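Local coordinates for protein BlEst2 (Bacillus licheniformis, PDB 6WPX) that probably hydrolyses ester bonds as a lipase or esterase, captured here in its propeptide form, in which the C-terminal domain has autoinhibitory effects, at residues A[59-64]-A[81-85]; A[155-159]-A[170-174]; A[240-246]-A[275-280]. All coordinates share one frame. Residue numbers count along the deposited sequence, not the author numbering.

Long-range contacts close loops of the chain, as three examples in BlEst2 illustrate. From the N terminus, contact 1 closes a loop by bringing residues 59-64, which follow strand 50-53, onto strand 80-83 in the central mixed sheet. Contact 2 comes next, joining the end of helix 152-157 to the linker between helices 163-169 and 174-178, close to the C-terminal beta strands. Contact 3 then ties the edge strand 245-246 to the loop that leads away from helix 260-267. The three loops run in series, neither nesting nor crossing. Contacts 1 and 3 reach the same sheet, with centres about 26 Å apart, and none of the three touches another.

Contact 1 (A[59-64]-A[81-85])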
loop_
_atom_site.group_PDB
_atom_site.type_symbol
_atom_site.label_atom_id
_atom_site.label_comp_id
_atom_site.label_asym_id
_atom_site.label_seq_id
_atom_site.Cartn_x
_atom_site.Cartn_y
_atom_site.Cartn_z
ATOM N N SER A 59 17.052 2.420 0.003
ATOM C CA SER A 59 18.259 2.719 -0.742
ATOM C C SER A 59 18.769 1.410 -1.303
ATOM O O SER A 59 18.178 0.359 -1.047
ATOM C CB SER A 59 19.309 3.329 0.185
ATOM O OG SER A 59 19.839 2.335 1.049
ATOM N N SER A 60 19.911 1.457 -1.989
ATOM C CA SER A 60 20.580 0.279 -2.534
ATOM C C SER A 60 20.904 -0.767 -1.428
ATOM O O SER A 60 21.044 -1.939 -1.732
ATOM C CB SER A 60 21.848 0.699 -3.273
ATOM O OG SER A 60 22.742 1.373 -2.401
ATOM N N SER A 61 20.969 -0.345 -0.139
ATOM C CA SER A 61 21.253 -1.261 0.972
ATOM C C SER A 61 20.171 -2.348 1.167
ATOM O O SER A 61 20.460 -3.391 1.756
ATOM C CB SER A 61 21.517 -0.490 2.263
ATOM O OG SER A 61 20.328 0.151 2.694
ATOM N N ALA A 62 18.950 -2.138 0.602
ATOM C CA ALA A 62 17.852 -3.115 0.636
ATOM C C ALA A 62 18.334 -4.437 -0.007
ATOM O O ALA A 62 17.904 -5.506 0.399
ATOM C CB ALA A 62 16.667 -2.587 -0.155
ATOM N N TRP A 63 19.256 -4.352 -0.978
ATOM C CA TRP A 63 19.764 -5.526 -1.692
ATOM C C TRP A 63 20.889 -6.223 -0.962
ATOM O O TRP A 63 21.270 -7.313 -1.366
ATOM C CB TRP A 63 20.185 -5.143 -3.133
ATOM C CG TRP A 63 19.093 -4.420 -3.866
ATOM C CD1 TRP A 63 19.023 -3.076 -4.120
ATOM C CD2 TRP A 63 17.833 -4.976 -4.294
ATOM N NE1 TRP A 63 17.831 -2.777 -4.750
ATOM C CE2 TRP A 63 17.086 -3.924 -4.871
ATOM C CE3 TRP A 63 17.298 -6.281 -4.314
ATOM C CZ2 TRP A 63 15.837 -4.137 -5.478
ATOM C CZ3 TRP A 63 16.046 -6.478 -4.879
ATOM C CH2 TRP A 63 15.321 -5.413 -5.435
ATOM N N PHE A 64 21.422 -5.613 0.116
ATOM C CA PHE A 64 22.549 -6.174 0.848
ATOM C C PHE A 64 22.266 -6.473 2.314
ATOM O O PHE A 64 22.814 -7.453 2.816
ATOM C CB PHE A 64 23.777 -5.241 0.739
ATOM C CG PHE A 64 24.297 -5.065 -0.672
ATOM C CD1 PHE A 64 23.718 -4.143 -1.537
ATOM C CD2 PHE A 64 25.366 -5.816 -1.132
ATOM C CE1 PHE A 64 24.199 -3.992 -2.837
ATOM C CE2 PHE A 64 25.866 -5.631 -2.420
ATOM C CZ PHE A 64 25.276 -4.730 -3.263
ATOM N N ALA A 81 24.262 -3.616 -11.085
ATOM C CA ALA A 81 24.490 -2.261 -10.577
ATOM C C ALA A 81 23.353 -1.952 -9.606
ATOM O O ALA A 81 22.295 -2.565 -9.682
ATOM C CB ALA A 81 24.542 -1.246 -11.721
ATOM N N PHE A 82 23.619 -1.105 -8.630
ATOM C CA PHE A 82 22.655 -0.792 -7.569
ATOM C C PHE A 82 22.605 0.703 -7.476
ATOM O O PHE A 82 23.652 1.340 -7.495
ATOM C CB PHE A 82 23.131 -1.421 -6.231
ATOM C CG PHE A 82 23.350 -2.918 -6.342
ATOM C CD1 PHE A 82 24.565 -3.431 -6.788
ATOM C CD2 PHE A 82 22.322 -3.808 -6.060
ATOM C CE1 PHE A 82 24.747 -4.814 -6.950
ATOM C CE2 PHE A 82 22.507 -5.195 -6.196
ATOM C CZ PHE A 82 23.704 -5.688 -6.670
ATOM N N ILE A 83 21.404 1.268 -7.393
ATOM C CA ILE A 83 21.225 2.712 -7.378
ATOM C C ILE A 83 20.438 3.200 -6.161
ATOM O O ILE A 83 19.544 2.507 -5.666
ATOM C CB ILE A 83 20.565 3.155 -8.727
ATOM C CG1 ILE A 83 20.546 4.709 -8.875
ATOM C CG2 ILE A 83 19.147 2.521 -8.908
ATOM C CD1 ILE A 83 20.280 5.237 -10.240
ATOM N N ASP A 84 20.776 4.408 -5.697
ATOM C CA ASP A 84 20.038 5.087 -4.658
ATOM C C ASP A 84 19.231 6.146 -5.397
ATOM O O ASP A 84 19.806 6.969 -6.112
ATOM C CB ASP A 84 20.966 5.814 -3.666
ATOM C CG ASP A 84 21.735 4.918 -2.725
ATOM O OD1 ASP A 84 21.460 3.714 -2.705
ATOM O OD2 ASP A 84 22.606 5.434 -1.991
ATOM N N LEU A 85 17.914 6.106 -5.255
ATOM C CA LEU A 85 17.021 7.137 -5.776
ATOM C C LEU A 85 16.541 7.852 -4.547
ATOM O O LEU A 85 17.060 7.570 -3.457
ATOM C CB LEU A 85 15.843 6.531 -6.566
ATOM C CG LEU A 85 16.199 5.705 -7.825
ATOM C CD1 LEU A 85 14.936 5.233 -8.523
ATOM C CD2 LEU A 85 17.077 6.525 -8.813
HETATM O O HOH W 1 18.655 0.011 -5.425
#
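A short 3-10 turn can be held to a strand end by a single carboxylate, and Asp84 illustrates this. Its OD1 accepts from both the backbone and the hydroxyl of Ser60, with Ser60 N 2.8 Å and Ser60 OG 2.7 Å from Asp84 OD1. The second oxygen, OD2, is satisfied by the backbone N of Asn30. Within the turn, Ser59 OG accepts from Ser61 N at 3.1 Å, an ST turn, and also from Ser61 OG at 2.8 Å. Trp63 NE1 donates to water 1 at 3.0 Å, and this water donates to Ile83 O at 2.7 Å, so both buried polar atoms find a partner. Alongside these polar contacts, the edge of Phe64 meets the face of Phe82 (T-shaped, ring centroids 4.7 Å apart), while Trp63 CB lies 3.8 Å from Phe82 CE2. Phe35 and Phe52 add to this aromatic cluster. The arrangement belongs to a beta-alpha-beta crossover, here linking the neighbouring parallel strands 50-53 and 80-83 through helix 69-75 in an alpha/beta-hydrolase sheet.

Contact 2 (A[155-159]-A[170-174]); sequences DLAYS and GQKND
Tyr158, the residue most covered here, sits just past the last turn of helix 152-157 with phi/psi near -92/5°. Its chi1 of -82° (m) and chi2 of 80° carry the ring across to segment 170-174. The backbones stay well apart: the CA atoms of Tyr158 and Lys172 are 7.5 Å from each other, those of Ala157 and Gln171 7.6 Å. Lys172 (phi/psi -94/112°), second in coverage, is nearly extended (chi1 m, the rest t) and lies along the tyrosine, its CG 4.0 Å from the Tyr158 ring centroid in a CH-pi contact. Beyond it, Asn173 N makes a weak 3.2 Å hydrogen bond to Tyr158 OH. This is a packed helix-to-helix connection: Gly170, with positive phi (66°), ends helix 163-169 in a Schellman motif, and Asn173 is the N-cap of helix 174-178, its OD1 accepting from Val176 N. Lys172 NZ bonds to Tyr416 OH and donates to water 2 (2.8 Å), which donates to Ala157 O and Ser159 O, both at 2.7 Å. Ala157 points toward the linker, its CB 3.3 Å from NE2 of Gln171 (phi/psi -83/-5°, chi1 73° p, chi2 t), and Tyr416 meets the Tyr158 ring edge-to-face, bringing in strand 407-417.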
loop_
_atom_site.group_PDB
_atom_site.type_symbol
_atom_site.label_atom_id
_atom_site.label_comp_id
_atom_site.label_asym_id
_atom_site.label_seq_id
_atom_site.Cartn_x
_atom_site.Cartn_y
_atom_site.Cartn_z
ATOM N N ASP A 155 -3.596 5.197 0.961
ATOM C CA ASP A 155 -4.912 5.847 1.012
ATOM C C ASP A 155 -5.297 6.066 2.454
ATOM O O ASP A 155 -5.805 7.134 2.796
ATOM C CB ASP A 155 -5.996 4.996 0.350
ATOM C CG ASP A 155 -5.792 4.817 -1.124
ATOM O OD1 ASP A 155 -4.918 5.503 -1.688
ATOM O OD2 ASP A 155 -6.538 4.026 -1.729
ATOM N N LEU A 156 -5.038 5.050 3.295
ATOM C CA LEU A 156 -5.295 5.100 4.731
ATOM C C LEU A 156 -4.482 6.202 5.396
ATOM O O LEU A 156 -5.063 7.002 6.134
ATOM C CB LEU A 156 -5.043 3.728 5.409
ATOM C CG LEU A 156 -5.157 3.686 6.935
ATOM C CD1 LEU A 156 -6.602 3.970 7.412
ATOM C CD2 LEU A 156 -4.672 2.328 7.483
ATOM N N ALA A 157 -3.158 6.259 5.130
ATOM C CA ALA A 157 -2.242 7.262 5.691
ATOM C C ALA A 157 -2.677 8.712 5.398
ATOM O O ALA A 157 -2.401 9.607 6.190
ATOM C CB ALA A 157 -0.843 7.050 5.141
ATOM N N TYR A 158 -3.273 8.945 4.227
ATOM C CA TYR A 158 -3.715 10.263 3.794
ATOM C C TYR A 158 -5.173 10.574 4.162
ATOM O O TYR A 158 -5.680 11.638 3.817
ATOM C CB TYR A 158 -3.469 10.419 2.287
ATOM C CG TYR A 158 -2.041 10.814 2.029
ATOM C CD1 TYR A 158 -1.021 9.862 2.046
ATOM C CD2 TYR A 158 -1.684 12.156 1.876
ATOM C CE1 TYR A 158 0.313 10.230 1.888
ATOM C CE2 TYR A 158 -0.347 12.535 1.732
ATOM C CZ TYR A 158 0.644 11.564 1.731
ATOM O OH TYR A 158 1.951 11.923 1.567
ATOM N N SER A 159 -5.824 9.682 4.896
ATOM C CA SER A 159 -7.235 9.863 5.267
ATOM C C SER A 159 -7.411 10.687 6.529
ATOM O O SER A 159 -6.451 10.898 7.269
ATOM C CB SER A 159 -7.950 8.517 5.360
ATOM O OG SER A 159 -7.569 7.830 6.542
ATOM N N GLY A 170 5.889 11.521 10.166
ATOM C CA GLY A 170 6.533 12.157 9.015
ATOM C C GLY A 170 6.337 11.317 7.773
ATOM O O GLY A 170 7.189 11.306 6.885
ATOM N N GLN A 171 5.230 10.556 7.728
ATOM C CA GLN A 171 4.955 9.654 6.611
ATOM C C GLN A 171 4.325 10.373 5.430
ATOM O O GLN A 171 4.086 9.749 4.398
ATOM C CB GLN A 171 4.137 8.413 7.053
ATOM C CG GLN A 171 2.672 8.676 7.367
ATOM C CD GLN A 171 1.992 7.472 7.964
ATOM O OE1 GLN A 171 1.735 7.409 9.167
ATOM N NE2 GLN A 171 1.680 6.485 7.138
ATOM N N LYS A 172 4.017 11.661 5.573
ATOM C CA LYS A 172 3.489 12.373 4.436
ATOM C C LYS A 172 4.650 13.037 3.742
ATOM O O LYS A 172 5.339 13.896 4.305
ATOM C CB LYS A 172 2.370 13.355 4.787
ATOM C CG LYS A 172 1.055 12.673 5.158
ATOM C CD LYS A 172 0.016 13.697 5.618
ATOM C CE LYS A 172 -1.384 13.158 5.435
ATOM N NZ LYS A 172 -2.402 13.989 6.134
ATOM N N ASN A 173 4.937 12.537 2.555
ATOM C CA ASN A 173 5.970 13.069 1.697
ATOM C C ASN A 173 5.487 12.773 0.292
ATOM O O ASN A 173 4.464 12.104 0.125
ATOM C CB ASN A 173 7.354 12.460 2.009
ATOM C CG ASN A 173 7.409 10.945 1.947
ATOM O OD1 ASN A 173 6.930 10.326 1.015
ATOM N ND2 ASN A 173 8.024 10.312 2.919
ATOM N N ASP A 174 6.195 13.298 -0.704
ATOM C CA ASP A 174 5.841 13.160 -2.098
ATOM C C ASP A 174 5.759 11.710 -2.542
ATOM O O ASP A 174 4.910 11.420 -3.380
ATOM C CB ASP A 174 6.855 13.899 -2.958
ATOM C CG ASP A 174 6.758 15.417 -2.930
ATOM O OD1 ASP A 174 5.832 15.942 -2.279
ATOM O OD2 ASP A 174 7.564 16.071 -3.624
HETATM O O HOH W 2 -3.889 11.732 7.003
#

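Contact 3 (A[240-246]-A[275-280]); sequences RLPYATN and ANANET
Arg240 opens the first segment in extended conformation, its CB toward segment 275-280, with Thr280 CG2 over one face of the guanidinium, 4.0 Å from Arg240 NH2. Leu247 O and Glu236 hold that guanidinium, and Glu236 also bonds to Thr280 OG1. Segment 275-280 is extended without forming a regular strand (phi -69 to -150°, psi 150 to 164°). A type I beta turn runs from Leu241 to Ala244, closed by Ala244 N to Leu241 O (3.2 Å). Water 3 links Pro242 O to Asn278 O, donating at 2.8 and 3.1 Å, and Tyr243 O lies 3.4 Å from Ala277 CB. Ala244 O accepts from Asn278 N (3.2 Å). The CA atoms of Thr245 and Ala277 are 4.3 Å apart. With chi1 at -67° (m), Thr245 OG1 donates to Asn276 O at 2.7 Å while bonding to Lys201. Asn246 (chi1 m) makes three hydrogen bonds with Asn278 (chi1 p): Asn246 N to Asn278 OD1 (2.9 Å), Asn278 ND2 to Asn246 O (2.9 Å) and Asn246 ND2 to Asn278 O (2.8 Å). Asn246 ND2 also reaches Leu241 O (2.8 Å), and Asn246 OD1 bonds to Thr204 OG1. A side-chain amide thus pairs with backbone at edge strand 245-246 of the alpha/beta-hydrolase sheet.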
loop_
_atom_site.group_PDB
_atom_site.type_symbol
_atom_site.label_atom_id
_atom_site.label_comp_id
_atom_site.label_asym_id
_atom_site.label_seq_id
_atom_site.Cartn_x
_atom_site.Cartn_y
_atom_site.Cartn_z
ATOM N N ARG A 240 0.053 -5.722 -10.394
ATOM C CA ARG A 240 0.049 -6.132 -11.807
ATOM C C ARG A 240 -0.033 -4.984 -12.797
ATOM O O ARG A 240 -0.444 -3.878 -12.424
ATOM C CB ARG A 240 -1.135 -7.104 -12.082
ATOM C CG ARG A 240 -1.231 -8.285 -11.137
ATOM C CD ARG A 240 0.121 -8.965 -10.943
ATOM N NE ARG A 240 -0.020 -10.221 -10.230
ATOM C CZ ARG A 240 0.919 -11.150 -10.155
ATOM N NH1 ARG A 240 2.094 -10.970 -10.753
ATOM N NH2 ARG A 240 0.700 -12.259 -9.476
ATOM N N LEU A 241 0.354 -5.266 -14.061
ATOM C CA LEU A 241 0.235 -4.372 -15.201
ATOM C C LEU A 241 -0.558 -5.121 -16.293
ATOM O O LEU A 241 -0.337 -6.328 -16.489
ATOM C CB LEU A 241 1.591 -3.894 -15.744
ATOM C CG LEU A 241 2.395 -2.941 -14.853
ATOM C CD1 LEU A 241 3.824 -2.809 -15.379
ATOM C CD2 LEU A 241 1.741 -1.567 -14.798
ATOM N N PRO A 242 -1.495 -4.440 -16.995
ATOM C CA PRO A 242 -2.353 -5.157 -17.966
ATOM C C PRO A 242 -1.656 -5.833 -19.147
ATOM O O PRO A 242 -2.144 -6.854 -19.622
ATOM C CB PRO A 242 -3.345 -4.078 -18.446
ATOM C CG PRO A 242 -2.725 -2.782 -18.092
ATOM C CD PRO A 242 -1.882 -3.022 -16.870
ATOM N N TYR A 243 -0.522 -5.301 -19.592
ATOM C CA TYR A 243 0.233 -5.805 -20.750
ATOM C C TYR A 243 1.461 -6.592 -20.298
ATOM O O TYR A 243 2.276 -6.970 -21.134
ATOM C CB TYR A 243 0.709 -4.606 -21.594
ATOM C CG TYR A 243 1.115 -3.436 -20.720
ATOM C CD1 TYR A 243 2.369 -3.395 -20.109
ATOM C CD2 TYR A 243 0.224 -2.400 -20.450
ATOM C CE1 TYR A 243 2.719 -2.359 -19.249
ATOM C CE2 TYR A 243 0.565 -1.360 -19.594
ATOM C CZ TYR A 243 1.811 -1.350 -18.991
ATOM O OH TYR A 243 2.172 -0.325 -18.174
ATOM N N ALA A 244 1.649 -6.763 -18.982
ATOM C CA ALA A 244 2.837 -7.459 -18.500
ATOM C C ALA A 244 2.644 -8.967 -18.435
ATOM O O ALA A 244 1.510 -9.465 -18.473
ATOM C CB ALA A 244 3.199 -6.945 -17.110
ATOM N N THR A 245 3.763 -9.698 -18.307
ATOM C CA THR A 245 3.723 -11.109 -17.979
ATOM C C THR A 245 3.574 -11.043 -16.466
ATOM O O THR A 245 4.482 -10.615 -15.755
ATOM C CB THR A 245 4.987 -11.845 -18.387
ATOM O OG1 THR A 245 5.056 -11.865 -19.807
ATOM C CG2 THR A 245 5.005 -13.279 -17.857
ATOM N N ASN A 246 2.377 -11.347 -15.991
ATOM C CA ASN A 246 2.079 -11.259 -14.571
ATOM C C ASN A 246 2.257 -12.644 -13.982
ATOM O O ASN A 246 1.388 -13.511 -14.131
ATOM C CB ASN A 246 0.667 -10.704 -14.383
ATOM C CG ASN A 246 0.565 -9.285 -14.855
ATOM O OD1 ASN A 246 1.256 -8.392 -14.354
ATOM N ND2 ASN A 246 -0.327 -9.031 -15.796
ATOM N N ALA A 275 8.161 -13.884 -23.333
ATOM C CA ALA A 275 6.849 -14.316 -22.852
ATOM C C ALA A 275 5.758 -13.382 -23.277
ATOM O O ALA A 275 6.009 -12.214 -23.571
ATOM C CB ALA A 275 6.860 -14.446 -21.328
ATOM N N ASN A 276 4.536 -13.879 -23.265
ATOM C CA ASN A 276 3.376 -13.080 -23.608
ATOM C C ASN A 276 2.757 -12.506 -22.352
ATOM O O ASN A 276 3.045 -12.972 -21.246
ATOM C CB ASN A 276 2.360 -13.940 -24.353
ATOM C CG ASN A 276 2.912 -14.489 -25.627
ATOM O OD1 ASN A 276 3.190 -13.752 -26.571
ATOM N ND2 ASN A 276 3.169 -15.778 -25.637
ATOM N N ALA A 277 1.902 -11.489 -22.526
ATOM C CA ALA A 277 1.144 -10.889 -21.453
ATOM C C ALA A 277 0.114 -11.905 -20.983
ATOM O O ALA A 277 -0.333 -12.742 -21.771
ATOM C CB ALA A 277 0.431 -9.647 -21.957
ATOM N N ASN A 278 -0.244 -11.848 -19.704
ATOM C CA ASN A 278 -1.278 -12.708 -19.138
ATOM C C ASN A 278 -1.950 -11.983 -17.996
ATOM O O ASN A 278 -1.328 -11.146 -17.340
ATOM C CB ASN A 278 -0.711 -14.051 -18.655
ATOM C CG ASN A 278 0.159 -13.924 -17.431
ATOM O OD1 ASN A 278 1.315 -13.518 -17.517
ATOM N ND2 ASN A 278 -0.398 -14.217 -16.258
ATOM N N GLU A 279 -3.199 -12.352 -17.731
ATOM C CA GLU A 279 -3.986 -11.822 -16.635
ATOM C C GLU A 279 -4.077 -12.887 -15.547
ATOM O O GLU A 279 -3.943 -14.073 -15.832
ATOM C CB GLU A 279 -5.391 -11.485 -17.156
ATOM C CG GLU A 279 -5.942 -10.221 -16.535
ATOM C CD GLU A 279 -7.401 -9.905 -16.797
ATOM O OE1 GLU A 279 -7.949 -10.364 -17.829
ATOM O OE2 GLU A 279 -7.991 -9.164 -15.974
ATOM N N THR A 280 -4.273 -12.481 -14.303
ATOM C CA THR A 280 -4.411 -13.429 -13.198
ATOM C C THR A 280 -5.898 -13.539 -12.883
ATOM O O THR A 280 -6.657 -12.611 -13.156
ATOM C CB THR A 280 -3.515 -13.020 -12.009
ATOM O OG1 THR A 280 -3.840 -11.688 -11.633
ATOM C CG2 THR A 280 -2.004 -13.102 -12.338
HETATM O O HOH W 3 -3.227 -8.808 -17.990
#